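Local structure of Myo-inositol phosphohydrolase (4WU3) at residues Leu388-Phe396 with Asn533-Gly543; Gly278-Pro286 with Tyr297-Gln305. The protein probably removes phosphate groups from myo-inositol hexakisphosphate as a phosphatase of the PTP-like phytase family, and binds inositol-(1,3,4,5)-tetrakisphosphate in this structure. The protein carries 2 engineered substitutions. One frame throughout, in Å; residues are numbered along the deposited sequence.

Interaction 1 of 2, residues Leu388-Phe396 with Asn533-Gly543; sequences LYMSGSAEF and NAWLHFHSQAG. Engineered in segment 533-543: Ser540 (natural residue Cys). With 4IP (inositol-(1,3,4,5)-tetrakisphosphate), chain F.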
loop_
_atom_site.group_PDB
_atom_site.type_symbol
_atom_site.label_atom_id
_atom_site.label_comp_id
_atom_site.label_asym_id
_atom_site.label_seq_id
_atom_site.Cartn_x
_atom_site.Cartn_y
_atom_site.Cartn_z
ATOM N N LEU A 388 37.380 41.628 -1.211
ATOM C CA LEU A 388 36.981 40.216 -1.255
ATOM C C LEU A 388 37.186 39.603 -2.657
ATOM O O LEU A 388 37.411 38.407 -2.795
ATOM C CB LEU A 388 35.531 40.072 -0.785
ATOM C CG LEU A 388 34.964 38.668 -0.514
ATOM C CD1 LEU A 388 35.957 37.795 0.230
ATOM C CD2 LEU A 388 33.668 38.777 0.281
ATOM N N TYR A 389 37.140 40.444 -3.682
ATOM C CA TYR A 389 37.356 40.025 -5.056
ATOM C C TYR A 389 36.516 38.801 -5.421
ATOM O O TYR A 389 37.029 37.742 -5.760
ATOM C CB TYR A 389 38.844 39.758 -5.308
ATOM C CG TYR A 389 39.749 40.927 -4.998
ATOM C CD1 TYR A 389 39.384 42.232 -5.327
ATOM C CD2 TYR A 389 40.982 40.726 -4.402
ATOM C CE1 TYR A 389 40.218 43.302 -5.045
ATOM C CE2 TYR A 389 41.826 41.785 -4.117
ATOM C CZ TYR A 389 41.438 43.074 -4.440
ATOM O OH TYR A 389 42.269 44.132 -4.152
ATOM N N MET A 390 35.206 38.958 -5.364
ATOM C CA MET A 390 34.319 37.839 -5.625
ATOM C C MET A 390 33.096 38.302 -6.383
ATOM O O MET A 390 32.596 39.404 -6.162
ATOM C CB MET A 390 33.895 37.212 -4.299
ATOM C CG MET A 390 32.879 36.105 -4.426
ATOM S SD MET A 390 32.530 35.362 -2.826
ATOM C CE MET A 390 31.629 36.695 -2.046
ATOM N N SER A 391 32.615 37.452 -7.283
ATOM C CA SER A 391 31.378 37.707 -7.991
ATOM C C SER A 391 30.614 36.402 -8.133
ATOM O O SER A 391 31.160 35.323 -7.864
ATOM C CB SER A 391 31.672 38.324 -9.356
ATOM O OG SER A 391 32.589 37.529 -10.088
ATOM N N GLY A 392 29.345 36.500 -8.519
ATOM C CA GLY A 392 28.523 35.325 -8.787
ATOM C C GLY A 392 27.476 35.574 -9.868
ATOM O O GLY A 392 27.164 36.711 -10.192
ATOM N N SER A 393 26.936 34.507 -10.436
ATOM C CA SER A 393 25.822 34.637 -11.351
ATOM C C SER A 393 25.248 33.285 -11.709
ATOM O O SER A 393 25.781 32.240 -11.335
ATOM C CB SER A 393 26.270 35.326 -12.643
ATOM O OG SER A 393 27.112 34.472 -13.413
ATOM N N ALA A 394 24.163 33.328 -12.468
ATOM C CA ALA A 394 23.637 32.153 -13.134
ATOM C C ALA A 394 24.618 31.675 -14.193
ATOM O O ALA A 394 25.636 32.316 -14.445
ATOM C CB ALA A 394 22.297 32.476 -13.778
ATOM N N GLU A 395 24.315 30.538 -14.804
ATOM C CA GLU A 395 25.113 30.057 -15.915
ATOM C C GLU A 395 25.146 31.113 -17.015
ATOM O O GLU A 395 24.249 31.951 -17.106
ATOM C CB GLU A 395 24.536 28.754 -16.457
ATOM C CG GLU A 395 25.383 28.128 -17.545
ATOM C CD GLU A 395 26.710 27.632 -17.023
ATOM O OE1 GLU A 395 26.781 26.512 -16.487
ATOM O OE2 GLU A 395 27.699 28.366 -17.147
ATOM N N PHE A 396 26.183 31.070 -17.846
ATOM C CA PHE A 396 26.363 32.053 -18.921
ATOM C C PHE A 396 26.538 31.397 -20.292
ATOM O O PHE A 396 27.280 30.420 -20.449
ATOM C CB PHE A 396 27.572 32.966 -18.640
ATOM C CG PHE A 396 28.815 32.227 -18.214
ATOM C CD1 PHE A 396 29.617 31.594 -19.145
ATOM C CD2 PHE A 396 29.174 32.164 -16.876
ATOM C CE1 PHE A 396 30.754 30.907 -18.756
ATOM C CE2 PHE A 396 30.314 31.485 -16.470
ATOM C CZ PHE A 396 31.108 30.859 -17.416
ATOM N N ASN A 533 45.455 38.086 -4.714
ATOM C CA ASN A 533 44.599 38.951 -5.522
ATOM C C ASN A 533 43.744 38.180 -6.533
ATOM O O ASN A 533 43.164 38.795 -7.423
ATOM C CB ASN A 533 45.383 40.001 -6.326
ATOM C CG ASN A 533 46.504 40.668 -5.555
ATOM O OD1 ASN A 533 47.622 40.829 -6.065
ATOM N ND2 ASN A 533 46.208 41.104 -4.361
ATOM N N ALA A 534 43.698 36.853 -6.439
ATOM C CA ALA A 534 42.833 36.077 -7.332
ATOM C C ALA A 534 41.389 36.545 -7.146
ATOM O O ALA A 534 40.972 36.872 -6.027
ATOM C CB ALA A 534 42.939 34.583 -7.047
ATOM N N TRP A 535 40.647 36.596 -8.251
ATOM C CA TRP A 535 39.235 36.954 -8.233
ATOM C C TRP A 535 38.412 35.712 -8.547
ATOM O O TRP A 535 38.650 35.050 -9.555
ATOM C CB TRP A 535 38.966 38.026 -9.273
ATOM C CG TRP A 535 37.544 38.447 -9.351
ATOM C CD1 TRP A 535 36.493 37.697 -9.770
ATOM C CD2 TRP A 535 37.016 39.731 -9.016
ATOM N NE1 TRP A 535 35.340 38.433 -9.719
ATOM C CE2 TRP A 535 35.632 39.686 -9.257
ATOM C CE3 TRP A 535 37.578 40.913 -8.530
ATOM C CZ2 TRP A 535 34.799 40.775 -9.038
ATOM C CZ3 TRP A 535 36.744 41.999 -8.298
ATOM C CH2 TRP A 535 35.370 41.918 -8.552
ATOM N N LEU A 536 37.456 35.387 -7.682
ATOM C CA LEU A 536 36.635 34.197 -7.869
ATOM C C LEU A 536 35.233 34.540 -8.308
ATOM O O LEU A 536 34.513 35.251 -7.605
ATOM C CB LEU A 536 36.537 33.409 -6.572
ATOM C CG LEU A 536 37.854 32.914 -6.001
ATOM C CD1 LEU A 536 37.591 32.162 -4.706
ATOM C CD2 LEU A 536 38.590 32.049 -7.003
ATOM N N HIS A 537 34.844 34.025 -9.472
ATOM C CA HIS A 537 33.473 34.175 -9.944
ATOM C C HIS A 537 32.721 32.857 -9.861
ATOM O O HIS A 537 32.967 31.947 -10.637
ATOM C CB HIS A 537 33.425 34.676 -11.379
ATOM C CG HIS A 537 32.032 34.811 -11.902
ATOM N ND1 HIS A 537 31.297 35.968 -11.765
ATOM C CD2 HIS A 537 31.222 33.923 -12.519
ATOM C CE1 HIS A 537 30.102 35.794 -12.294
ATOM N NE2 HIS A 537 30.032 34.563 -12.763
ATOM N N PHE A 538 31.800 32.760 -8.910
ATOM C CA PHE A 538 31.036 31.547 -8.733
ATOM C C PHE A 538 29.788 31.555 -9.589
ATOM O O PHE A 538 29.080 32.561 -9.670
ATOM C CB PHE A 538 30.623 31.391 -7.283
ATOM C CG PHE A 538 31.764 31.178 -6.355
ATOM C CD1 PHE A 538 32.252 29.916 -6.121
ATOM C CD2 PHE A 538 32.344 32.251 -5.707
ATOM C CE1 PHE A 538 33.311 29.722 -5.250
ATOM C CE2 PHE A 538 33.409 32.067 -4.850
ATOM C CZ PHE A 538 33.889 30.799 -4.617
ATOM N N HIS A 539 29.511 30.418 -10.215
ATOM C CA HIS A 539 28.231 30.232 -10.894
ATOM C C HIS A 539 27.723 28.821 -10.658
ATOM O O HIS A 539 28.488 27.894 -10.404
ATOM C CB HIS A 539 28.324 30.537 -12.408
ATOM C CG HIS A 539 28.807 29.386 -13.235
ATOM N ND1 HIS A 539 27.983 28.355 -13.634
ATOM C CD2 HIS A 539 30.033 29.095 -13.722
ATOM C CE1 HIS A 539 28.684 27.476 -14.325
ATOM N NE2 HIS A 539 29.930 27.902 -14.394
ATOM N N SER A 540 26.412 28.674 -10.727
ATOM C CA SER A 540 25.804 27.364 -10.752
ATOM C C SER A 540 24.786 27.434 -11.879
ATOM O O SER A 540 25.114 27.940 -12.952
ATOM C CB SER A 540 25.188 27.030 -9.395
ATOM O OG SER A 540 24.639 28.193 -8.811
ATOM N N GLN A 541 23.570 26.942 -11.671
ATOM C CA GLN A 541 22.566 26.974 -12.738
ATOM C C GLN A 541 21.902 28.333 -12.730
ATOM O O GLN A 541 21.866 29.013 -13.747
ATOM C CB GLN A 541 21.512 25.861 -12.563
ATOM C CG GLN A 541 20.700 25.545 -13.816
ATOM C CD GLN A 541 19.576 26.535 -14.096
ATOM O OE1 GLN A 541 19.031 27.150 -13.188
ATOM N NE2 GLN A 541 19.213 26.670 -15.363
ATOM N N ALA A 542 21.407 28.729 -11.562
ATOM C CA ALA A 542 20.656 29.977 -11.415
ATOM C C ALA A 542 21.402 31.070 -10.655
ATOM O O ALA A 542 20.901 32.179 -10.511
ATOM C CB ALA A 542 19.339 29.692 -10.717
ATOM N N GLY A 543 22.589 30.767 -10.154
ATOM C CA GLY A 543 23.319 31.742 -9.352
ATOM C C GLY A 543 22.615 32.010 -8.036
ATOM O O GLY A 543 22.721 33.100 -7.486
HETATM C C1 4IP F . 18.984 26.586 -7.794
HETATM O O1 4IP F . 20.106 27.468 -7.804
HETATM C C2 4IP F . 18.491 26.350 -9.216
HETATM O O2 4IP F . 18.207 27.598 -9.833
HETATM C C3 4IP F . 17.216 25.517 -9.237
HETATM O O3 4IP F . 16.772 25.354 -10.587
HETATM C C4 4IP F . 16.109 26.155 -8.403
HETATM O O4 4IP F . 14.975 25.279 -8.385
HETATM C C5 4IP F . 16.596 26.396 -6.979
HETATM O O5 4IP F . 15.583 27.044 -6.206
HETATM C C6 4IP F . 17.878 27.227 -6.957
HETATM O O6 4IP F . 18.336 27.398 -5.614
HETATM P P1 4IP F . 21.609 26.964 -8.074
HETATM O O1P 4IP F . 21.974 26.197 -6.833
HETATM O O2P 4IP F . 22.360 28.255 -8.274
HETATM O O3P 4IP F . 21.509 26.139 -9.331
HETATM P P3 4IP F . 16.559 23.876 -11.198
HETATM O O4P 4IP F . 15.856 23.122 -10.094
HETATM O O5P 4IP F . 17.962 23.401 -11.501
HETATM O O6P 4IP F . 15.694 24.092 -12.415
HETATM P P4 4IP F . 13.485 25.784 -8.755
HETATM O O7P 4IP F . 13.643 26.537 -10.054
HETATM O O8P 4IP F . 12.720 24.491 -8.894
HETATM O O9P 4IP F . 13.095 26.643 -7.567
HETATM P P5 4IP F . 15.387 26.655 -4.650
HETATM O OPF 4IP F . 15.834 25.205 -4.535
HETATM O OPG 4IP F . 13.904 26.875 -4.433
HETATM O OPH 4IP F . 16.281 27.625 -3.911
HETATM O O HOH W 1 39.003 36.307 -4.084
#

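Interaction 2 of 2, residues Gly278-Pro286 with Tyr297-Gln305; sequences GIVDLSEIP and YIERYQFVQ. With 4IP (inositol-(1,3,4,5)-tetrakisphosphate), chain E.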
loop_
_atom_site.group_PDB
_atom_site.type_symbol
_atom_site.label_atom_id
_atom_site.label_comp_id
_atom_site.label_asym_id
_atom_site.label_seq_id
_atom_site.Cartn_x
_atom_site.Cartn_y
_atom_site.Cartn_z
ATOM N N GLY A 278 8.870 -16.512 17.667
ATOM C CA GLY A 278 8.644 -15.088 17.757
ATOM C C GLY A 278 7.194 -14.715 17.987
ATOM O O GLY A 278 6.517 -15.286 18.837
ATOM N N ILE A 279 6.718 -13.750 17.216
ATOM C CA ILE A 279 5.431 -13.124 17.476
ATOM C C ILE A 279 4.640 -12.904 16.176
ATOM O O ILE A 279 3.417 -12.765 16.208
ATOM C CB ILE A 279 5.659 -11.790 18.238
ATOM C CG1 ILE A 279 4.348 -11.072 18.529
ATOM C CG2 ILE A 279 6.602 -10.880 17.470
ATOM C CD1 ILE A 279 3.502 -11.788 19.559
ATOM N N VAL A 280 5.331 -12.898 15.033
ATOM C CA VAL A 280 4.675 -12.621 13.755
ATOM C C VAL A 280 4.863 -13.706 12.697
ATOM O O VAL A 280 5.973 -14.234 12.486
ATOM C CB VAL A 280 5.141 -11.272 13.160
ATOM C CG1 VAL A 280 4.500 -11.037 11.802
ATOM C CG2 VAL A 280 4.788 -10.143 14.101
ATOM N N ASP A 281 3.742 -14.019 12.047
ATOM C CA ASP A 281 3.688 -14.859 10.850
ATOM C C ASP A 281 3.483 -13.958 9.617
ATOM O O ASP A 281 2.391 -13.456 9.359
ATOM C CB ASP A 281 2.539 -15.863 10.977
ATOM C CG ASP A 281 2.457 -16.827 9.807
ATOM O OD1 ASP A 281 3.141 -16.617 8.773
ATOM O OD2 ASP A 281 1.687 -17.801 9.930
ATOM N N LEU A 282 4.552 -13.754 8.861
ATOM C CA LEU A 282 4.515 -12.853 7.716
ATOM C C LEU A 282 3.534 -13.281 6.627
ATOM O O LEU A 282 3.167 -12.465 5.796
ATOM C CB LEU A 282 5.917 -12.709 7.118
ATOM C CG LEU A 282 6.912 -12.045 8.054
ATOM C CD1 LEU A 282 8.272 -11.978 7.396
ATOM C CD2 LEU A 282 6.414 -10.664 8.413
ATOM N N SER A 283 3.095 -14.536 6.635
ATOM C CA SER A 283 2.128 -15.002 5.640
ATOM C C SER A 283 0.673 -14.743 6.059
ATOM O O SER A 283 -0.263 -14.987 5.295
ATOM C CB SER A 283 2.324 -16.494 5.364
ATOM O OG SER A 283 1.883 -17.277 6.453
ATOM N N GLU A 284 0.479 -14.259 7.275
ATOM C CA GLU A 284 -0.859 -14.017 7.761
ATOM C C GLU A 284 -1.343 -12.633 7.346
ATOM O O GLU A 284 -0.771 -11.611 7.733
ATOM C CB GLU A 284 -0.915 -14.162 9.281
ATOM C CG GLU A 284 -2.321 -14.221 9.846
ATOM C CD GLU A 284 -2.348 -14.554 11.328
ATOM O OE1 GLU A 284 -1.446 -15.283 11.803
ATOM O OE2 GLU A 284 -3.278 -14.091 12.022
ATOM N N ILE A 285 -2.400 -12.621 6.544
ATOM C CA ILE A 285 -3.111 -11.401 6.221
ATOM C C ILE A 285 -4.460 -11.449 6.942
ATOM O O ILE A 285 -5.439 -11.998 6.422
ATOM C CB ILE A 285 -3.333 -11.274 4.705
ATOM C CG1 ILE A 285 -2.081 -11.720 3.941
ATOM C CG2 ILE A 285 -3.713 -9.848 4.340
ATOM C CD1 ILE A 285 -0.865 -10.847 4.179
ATOM N N PRO A 286 -4.515 -10.887 8.155
ATOM C CA PRO A 286 -5.713 -11.000 8.988
ATOM C C PRO A 286 -6.901 -10.161 8.525
ATOM O O PRO A 286 -6.735 -9.161 7.810
ATOM C CB PRO A 286 -5.233 -10.552 10.370
ATOM C CG PRO A 286 -3.998 -9.756 10.139
ATOM C CD PRO A 286 -3.478 -10.038 8.760
ATOM N N TYR A 297 0.826 -5.494 4.399
ATOM C CA TYR A 297 1.078 -6.867 4.861
ATOM C C TYR A 297 1.364 -7.774 3.662
ATOM O O TYR A 297 2.232 -8.649 3.702
ATOM C CB TYR A 297 -0.115 -7.427 5.627
ATOM C CG TYR A 297 -0.096 -7.167 7.102
ATOM C CD1 TYR A 297 0.053 -5.879 7.595
ATOM C CD2 TYR A 297 -0.258 -8.199 8.004
ATOM C CE1 TYR A 297 0.049 -5.627 8.950
ATOM C CE2 TYR A 297 -0.259 -7.966 9.371
ATOM C CZ TYR A 297 -0.100 -6.675 9.832
ATOM O OH TYR A 297 -0.102 -6.427 11.170
ATOM N N ILE A 298 0.606 -7.550 2.595
ATOM C CA ILE A 298 0.805 -8.269 1.358
ATOM C C ILE A 298 2.187 -7.966 0.785
ATOM O O ILE A 298 2.933 -8.872 0.481
ATOM C CB ILE A 298 -0.286 -7.915 0.347
ATOM C CG1 ILE A 298 -1.602 -8.556 0.794
ATOM C CG2 ILE A 298 0.115 -8.395 -1.033
ATOM C CD1 ILE A 298 -2.839 -7.967 0.155
ATOM N N GLU A 299 2.516 -6.685 0.666
ATOM C CA GLU A 299 3.802 -6.255 0.124
ATOM C C GLU A 299 4.977 -6.910 0.849
ATOM O O GLU A 299 5.897 -7.431 0.215
ATOM C CB GLU A 299 3.927 -4.716 0.187
ATOM C CG GLU A 299 5.165 -4.150 -0.512
ATOM C CD GLU A 299 5.439 -2.691 -0.185
ATOM O OE1 GLU A 299 4.891 -2.182 0.820
ATOM O OE2 GLU A 299 6.216 -2.047 -0.921
ATOM N N ARG A 300 4.969 -6.900 2.173
ATOM C CA ARG A 300 6.115 -7.452 2.878
ATOM C C ARG A 300 6.165 -8.990 2.829
ATOM O O ARG A 300 7.249 -9.576 2.908
ATOM C CB ARG A 300 6.173 -6.945 4.314
ATOM C CG ARG A 300 5.259 -7.674 5.246
ATOM C CD ARG A 300 5.257 -7.074 6.634
ATOM N NE ARG A 300 4.299 -7.810 7.443
ATOM C CZ ARG A 300 3.918 -7.466 8.664
ATOM N NH1 ARG A 300 4.414 -6.373 9.235
ATOM N NH2 ARG A 300 3.033 -8.225 9.299
ATOM N N TYR A 301 5.020 -9.654 2.689
ATOM C CA TYR A 301 5.043 -11.105 2.521
ATOM C C TYR A 301 5.670 -11.462 1.180
ATOM O O TYR A 301 6.504 -12.350 1.082
ATOM C CB TYR A 301 3.645 -11.703 2.600
ATOM C CG TYR A 301 3.601 -13.211 2.454
ATOM C CD1 TYR A 301 4.534 -14.025 3.086
ATOM C CD2 TYR A 301 2.593 -13.823 1.721
ATOM C CE1 TYR A 301 4.485 -15.403 2.966
ATOM C CE2 TYR A 301 2.528 -15.203 1.603
ATOM C CZ TYR A 301 3.475 -15.985 2.223
ATOM O OH TYR A 301 3.410 -17.350 2.101
ATOM N N GLN A 302 5.249 -10.761 0.147
ATOM C CA GLN A 302 5.786 -10.984 -1.173
ATOM C C GLN A 302 7.277 -10.686 -1.194
ATOM O O GLN A 302 8.029 -11.338 -1.908
ATOM C CB GLN A 302 5.044 -10.115 -2.188
ATOM C CG GLN A 302 3.620 -10.580 -2.423
ATOM C CD GLN A 302 2.865 -9.725 -3.417
ATOM O OE1 GLN A 302 3.128 -8.540 -3.573
ATOM N NE2 GLN A 302 1.903 -10.329 -4.079
ATOM N N PHE A 303 7.712 -9.698 -0.418
ATOM C CA PHE A 303 9.122 -9.386 -0.411
ATOM C C PHE A 303 9.948 -10.559 0.078
ATOM O O PHE A 303 10.989 -10.842 -0.495
ATOM C CB PHE A 303 9.478 -8.170 0.453
ATOM C CG PHE A 303 10.937 -8.114 0.787
ATOM C CD1 PHE A 303 11.878 -7.951 -0.215
ATOM C CD2 PHE A 303 11.375 -8.277 2.087
ATOM C CE1 PHE A 303 13.232 -7.930 0.081
ATOM C CE2 PHE A 303 12.722 -8.252 2.392
ATOM C CZ PHE A 303 13.652 -8.082 1.388
ATOM N N VAL A 304 9.528 -11.218 1.153
ATOM C CA VAL A 304 10.344 -12.315 1.680
ATOM C C VAL A 304 10.330 -13.511 0.729
ATOM O O VAL A 304 11.282 -14.266 0.689
ATOM C CB VAL A 304 9.993 -12.732 3.130
ATOM C CG1 VAL A 304 10.591 -11.739 4.101
ATOM C CG2 VAL A 304 8.498 -12.862 3.336
ATOM N N GLN A 305 9.254 -13.667 -0.044
ATOM C CA GLN A 305 9.221 -14.687 -1.096
ATOM C C GLN A 305 10.290 -14.377 -2.138
ATOM O O GLN A 305 11.020 -15.258 -2.575
ATOM C CB GLN A 305 7.847 -14.745 -1.766
ATOM C CG GLN A 305 6.709 -15.161 -0.843
ATOM C CD GLN A 305 5.358 -15.145 -1.530
ATOM O OE1 GLN A 305 4.551 -14.245 -1.325
ATOM N NE2 GLN A 305 5.103 -16.155 -2.347
HETATM C C1 4IP E . -4.488 -3.936 15.790
HETATM O O1 4IP E . -5.029 -5.125 16.362
HETATM C C2 4IP E . -5.635 -3.066 15.300
HETATM O O2 4IP E . -6.423 -3.808 14.374
HETATM C C3 4IP E . -5.123 -1.807 14.617
HETATM O O3 4IP E . -6.234 -1.090 14.082
HETATM C C4 4IP E . -4.145 -2.142 13.495
HETATM O O4 4IP E . -3.623 -0.929 12.955
HETATM C C5 4IP E . -3.004 -3.024 13.986
HETATM O O5 4IP E . -2.165 -3.378 12.888
HETATM C C6 4IP E . -3.551 -4.287 14.640
HETATM O O6 4IP E . -2.479 -5.091 15.121
HETATM P P1 4IP E . -5.566 -5.128 17.879
HETATM O O1P 4IP E . -5.892 -3.682 18.166
HETATM O O2P 4IP E . -6.773 -6.033 17.841
HETATM O O3P 4IP E . -4.393 -5.672 18.659
HETATM P P3 4IP E . -6.972 0.048 14.951
HETATM O O4P 4IP E . -8.332 0.157 14.304
HETATM O O5P 4IP E . -6.095 1.267 14.779
HETATM O O6P 4IP E . -6.992 -0.513 16.353
HETATM P P4 4IP E . -4.294 -0.253 11.657
HETATM O O7P 4IP E . -4.646 -1.414 10.762
HETATM O O8P 4IP E . -3.197 0.644 11.127
HETATM O O9P 4IP E . -5.510 0.474 12.180
HETATM P P5 4IP E . -0.558 -3.249 13.001
HETATM O OPF 4IP E . -0.174 -4.287 14.027
HETATM O OPG 4IP E . -0.340 -1.819 13.448
HETATM O OPH 4IP E . -0.059 -3.551 11.609
HETATM O O HOH W 2 1.364 -10.953 9.196
HETATM O O HOH W 3 2.842 -9.741 6.196
#

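Interaction 1 of 2, residues Leu388-Phe396 with Asn533-Gly543
Ser391 OG is gripped by two rings of the neighbouring strand. Trp535 NE1 donates to it at 2.9 Å in a nearly straight bond, 168° at the hydrogen, with the hydroxyl in the indole plane. His537 ND1 lies 2.6 Å from the same Ser391 OG, and either atom could be the donor. On the far side of that imidazole His537 NE2 donates to Ser393 OG at 3.0 Å. Both hydroxyls lie in the ring plane, so the two serines fix the rotation of His537. Ser393 OG donates a hydrogen bond to Ala394 O, in the carbonyl plane and on a lone pair. The indole is turned with CG anti to the backbone N (chi1 179°), which lays one face over the Tyr389 backbone. There Tyr389 CA makes a CH-pi contact, and Tyr389 CB touches Trp535 CE3 at 3.6 Å. A leucine in place of Trp535 would probably leave Ser391 OG without the indole N-H and open a gap beside Tyr389. On the sheet face away from Ser391 and His537, Met390 SD lies 4.0 Å from Phe538 CE2, a Met-aromatic contact. The strands 390-393 and 535-539 run parallel; Ser391 N bonds to Leu536 O, and Ser391 O accepts from Phe538 N. Farther on, the edge of Phe396 meets the face of His539, planes at 67°. His539 NE2 is held by Glu493, and Glu395 is salt-bridged to Arg422. Past the strand end, Glu395 N bonds to Gln541 O at 3.1 Å. Gln541 N bonds to O3P of the bound inositol tetrakisphosphate. Engineered Ser540, naturally cysteine, sits against the same phosphate, doubtfully close. This is a parallel strand pair in the mixed central sheet of a PTP-like phosphatase domain, with strand 535-539 leading into the phosphate-binding P-loop.

Interaction 2 of 2, residues Gly278-Pro286 with Tyr297-Gln305
Ser283 lies flat against the ring of Tyr301, where a type I beta turn from Asp281 to Glu284 packs on helix 291-313. Its CA sits 3.6 Å from the ring centroid, a CH-pi contact 13° off the normal. Ser283 CB reaches the phenol end, 3.4 Å from Tyr301 CZ. The ring can lie under the turn because its CG is anti to the backbone N (chi1 -179°). An Asx turn steadies the serine: Asp281 OD1 accepts from Ser283 N and Ser283 OG on one face of its carboxylate. Leu282 lies crosswise to Arg300. Its CD2 lies over one face of the guanidinium, 3.7 Å from Arg300 NE, while CD1 packs on Val304. Ile285 runs antiparallel alongside Tyr297, its CD1 on Tyr297 CB, and Trp333 of the second subunit packs on Ile285. Pro286 CD touches Tyr297 CD2 at 3.8 Å. Arg300 NH2 lies over one face of the Tyr297 ring, toward the rim; Glu284 O is at its edge, in plane. No direct hydrogen bond joins the segments; two waters do so, both in the guanidinium plane. One links Arg300 NH2 to Asp281 O and Glu284 O. The other links Arg300 NE to Leu282 O and Tyr297 O. At the ligand end, Tyr297 OH donates to phosphate oxygen OPH of inositol tetrakisphosphate at 2.9 Å.

The two contacts share no element of the chain; their centres are about 55 Å apart, on opposite sides of the chain's centre. Interaction 1 is a buried core contact between two parallel strands of a mixed sheet, built on direct backbone bonds and a chain of serine, tryptophan and histidine groups. Interaction 2 is only partly buried and closes a loop on a helix through apolar contacts and waters, with the second subunit nearby. Each reaches a different inositol tetrakisphosphate. In interaction 1 backbone N-H groups of the loop after the strand, Gln541 foremost, turn to a phosphate. In interaction 2 a single tyrosine hydroxyl does so; Lys288 and Lys289 also bind that ligand.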